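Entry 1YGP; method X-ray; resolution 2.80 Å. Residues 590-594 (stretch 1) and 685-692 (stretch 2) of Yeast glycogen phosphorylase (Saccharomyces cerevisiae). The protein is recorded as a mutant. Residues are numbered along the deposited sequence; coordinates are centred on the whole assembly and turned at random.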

# COMPACT_ATOMS: atom_id res chain seq x y z
N ASP A 590 -34.50 14.71 2.64
CA ASP A 590 -34.54 14.99 4.07
C ASP A 590 -35.44 13.95 4.74
O ASP A 590 -36.39 13.50 4.10
CB ASP A 590 -35.12 16.40 4.35
CG ASP A 590 -34.14 17.58 4.39
OD1 ASP A 590 -33.15 17.53 5.13
OD2 ASP A 590 -34.39 18.58 3.72
N ILE A 591 -35.11 13.49 5.96
CA ILE A 591 -36.01 12.61 6.70
C ILE A 591 -36.67 13.51 7.73
O ILE A 591 -37.90 13.59 7.84
CB ILE A 591 -35.31 11.46 7.50
CG1 ILE A 591 -34.35 10.65 6.63
CG2 ILE A 591 -36.40 10.54 8.08
CD1 ILE A 591 -34.97 9.97 5.40
N ILE A 592 -35.85 14.23 8.51
CA ILE A 592 -36.37 15.08 9.58
C ILE A 592 -36.95 16.33 8.96
O ILE A 592 -36.34 16.93 8.07
CB ILE A 592 -35.22 15.43 10.56
CG1 ILE A 592 -34.80 14.15 11.25
CG2 ILE A 592 -35.65 16.48 11.58
CD1 ILE A 592 -33.61 14.32 12.20
N ASN A 593 -38.13 16.71 9.46
CA ASN A 593 -38.84 17.90 8.98
C ASN A 593 -38.20 19.17 9.53
O ASN A 593 -38.37 19.51 10.70
CB ASN A 593 -40.28 17.77 9.45
CG ASN A 593 -41.23 18.87 9.00
OD1 ASN A 593 -42.25 18.56 8.38
ND2 ASN A 593 -41.06 20.14 9.33
N ARG A 594 -37.48 19.91 8.69
CA ARG A 594 -36.73 21.07 9.16
C ARG A 594 -37.53 22.21 9.77
O ARG A 594 -37.02 22.93 10.64
CB ARG A 594 -35.89 21.62 8.00
CG ARG A 594 -35.03 20.52 7.37
CD ARG A 594 -34.09 21.08 6.34
NE ARG A 594 -32.71 20.96 6.80
CZ ARG A 594 -31.73 20.48 6.03
NH1 ARG A 594 -31.95 20.07 4.78
NH2 ARG A 594 -30.51 20.36 6.53
N GLU A 685 -48.64 13.29 11.07
CA GLU A 685 -48.03 14.50 10.56
C GLU A 685 -46.68 15.00 11.11
O GLU A 685 -46.51 16.12 11.59
CB GLU A 685 -49.09 15.61 10.70
N HIS A 686 -45.65 14.14 11.02
CA HIS A 686 -44.28 14.44 11.45
C HIS A 686 -44.12 14.66 12.95
O HIS A 686 -43.15 15.27 13.40
CB HIS A 686 -43.71 15.70 10.76
CG HIS A 686 -43.78 15.66 9.24
ND1 HIS A 686 -43.98 16.68 8.43
CD2 HIS A 686 -43.69 14.53 8.47
CE1 HIS A 686 -44.01 16.23 7.20
NE2 HIS A 686 -43.83 14.93 7.25
N LEU A 687 -45.03 14.16 13.78
CA LEU A 687 -44.85 14.29 15.20
C LEU A 687 -43.81 13.31 15.68
O LEU A 687 -43.26 13.54 16.76
CB LEU A 687 -46.16 14.03 15.94
CG LEU A 687 -47.05 15.21 16.29
CD1 LEU A 687 -46.23 16.35 16.87
CD2 LEU A 687 -47.67 15.75 15.03
N LEU A 688 -43.51 12.26 14.91
CA LEU A 688 -42.48 11.28 15.25
C LEU A 688 -41.72 10.75 14.04
O LEU A 688 -42.34 10.36 13.05
CB LEU A 688 -43.10 10.07 15.95
CG LEU A 688 -42.16 9.02 16.49
CD1 LEU A 688 -41.33 9.56 17.65
CD2 LEU A 688 -43.00 7.85 16.95
N LYS A 689 -40.38 10.72 14.12
CA LYS A 689 -39.49 10.15 13.09
C LYS A 689 -38.49 9.23 13.78
O LYS A 689 -38.10 9.48 14.93
CB LYS A 689 -38.69 11.21 12.36
CG LYS A 689 -39.51 12.20 11.54
CD LYS A 689 -40.08 11.49 10.33
CE LYS A 689 -41.13 12.31 9.60
NZ LYS A 689 -40.58 13.58 9.14
N VAL A 690 -38.04 8.15 13.15
CA VAL A 690 -37.04 7.24 13.71
C VAL A 690 -35.97 7.27 12.63
O VAL A 690 -36.30 7.19 11.44
CB VAL A 690 -37.56 5.80 13.86
CG1 VAL A 690 -36.47 4.84 14.33
CG2 VAL A 690 -38.68 5.80 14.86
N VAL A 691 -34.69 7.39 12.96
CA VAL A 691 -33.62 7.46 11.97
C VAL A 691 -32.54 6.51 12.46
O VAL A 691 -32.34 6.40 13.68
CB VAL A 691 -33.14 8.93 11.91
CG1 VAL A 691 -31.86 9.01 11.10
CG2 VAL A 691 -34.18 9.84 11.26
N PHE A 692 -31.84 5.78 11.60
CA PHE A 692 -30.73 4.94 12.03
C PHE A 692 -29.48 5.41 11.30
O PHE A 692 -29.52 5.44 10.08
CB PHE A 692 -30.99 3.48 11.68
CG PHE A 692 -29.89 2.53 12.16
CD1 PHE A 692 -28.79 2.25 11.35
CD2 PHE A 692 -29.98 1.92 13.41
CE1 PHE A 692 -27.81 1.38 11.79
CE2 PHE A 692 -29.00 1.04 13.85
CZ PHE A 692 -27.91 0.77 13.04

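The two segments belong to one chain but lie far apart in sequence, with at least 93 positions separating any two residues that touch. Residues 590-594 form an irregular stretch without helix or strand, whereas residues 688-692 are the beginning of a β-strand that is preceded by a loop. The backbones approach each other most closely at Ile 592 and Lys 689, whose CA atoms are 6.8 Å apart, and at Asn 593 and His 686, whose CA atoms are separated by 6.9 Å. At such spacing the main chains do not pair as neighbouring strands would; the contact is carried largely by side chains and buries a modest 286 Å² in total.

Asp 590 takes no part in the contact. Its carboxylate instead pairs with Arg 594, four residues on in the same stretch, where OD1 of Asp 590 lies 2.8 Å from NH1 of Arg 594 in a salt bridge. The same NH1 of Arg 594 also donates a weak hydrogen bond of 3.0 Å to OD2 of Asp 590, its angle of 134° falling well short of linear. The first and last residues of the segment are thereby tied together.

Ile 591 directs its CA-to-CB bond toward the strand and makes both a polar and an apolar contact. Its carbonyl O accepts a hydrogen bond of 3.0 Å from NZ of Lys 689. The lysine reaches it through a side chain that bends at chi1 and chi2 (both m), extends at chi3 (t) and turns again at chi4 (p). The pairing suits a buried lysine, since the carbonyl offers its ammonium group a polar partner. On the apolar side, CG2 of Ile 591 packs at 3.9 Å against CG2 of Val 691, while CG2 of Ile 591 and CD of Lys 689 are 4.4 Å apart, so the aliphatic part of the lysine also borders the isoleucine. Lys 689 and Val 691 can both face this segment because side chains alternate along a strand; the intervening Val 690 points away.

Ile 592 points its CA-to-CB bond away from the strand, yet its side chain still makes contact: CG1 of Ile 592 comes within 4.4 Å of CG2 of Val 691. This valine methyl therefore touches both consecutive isoleucines, extending the hydrophobic contact begun by Ile 591.

Asn 593 again points toward the second stretch, and with chi1 in the t well its amide lies beside the imidazole of His 686, in the loop before the strand. OD1 of Asn 593 and ND1 of His 686 are only 2.6 Å apart, with the oxygen approaching the ring obliquely; the geometry leaves the nature of this close polar contact open. Nearby, NZ of Lys 689 passes 4.2 Å from CB of Asn 593.

Arg 594 lies beyond reach of the strand, and it pairs with Asp 590 within its own stretch.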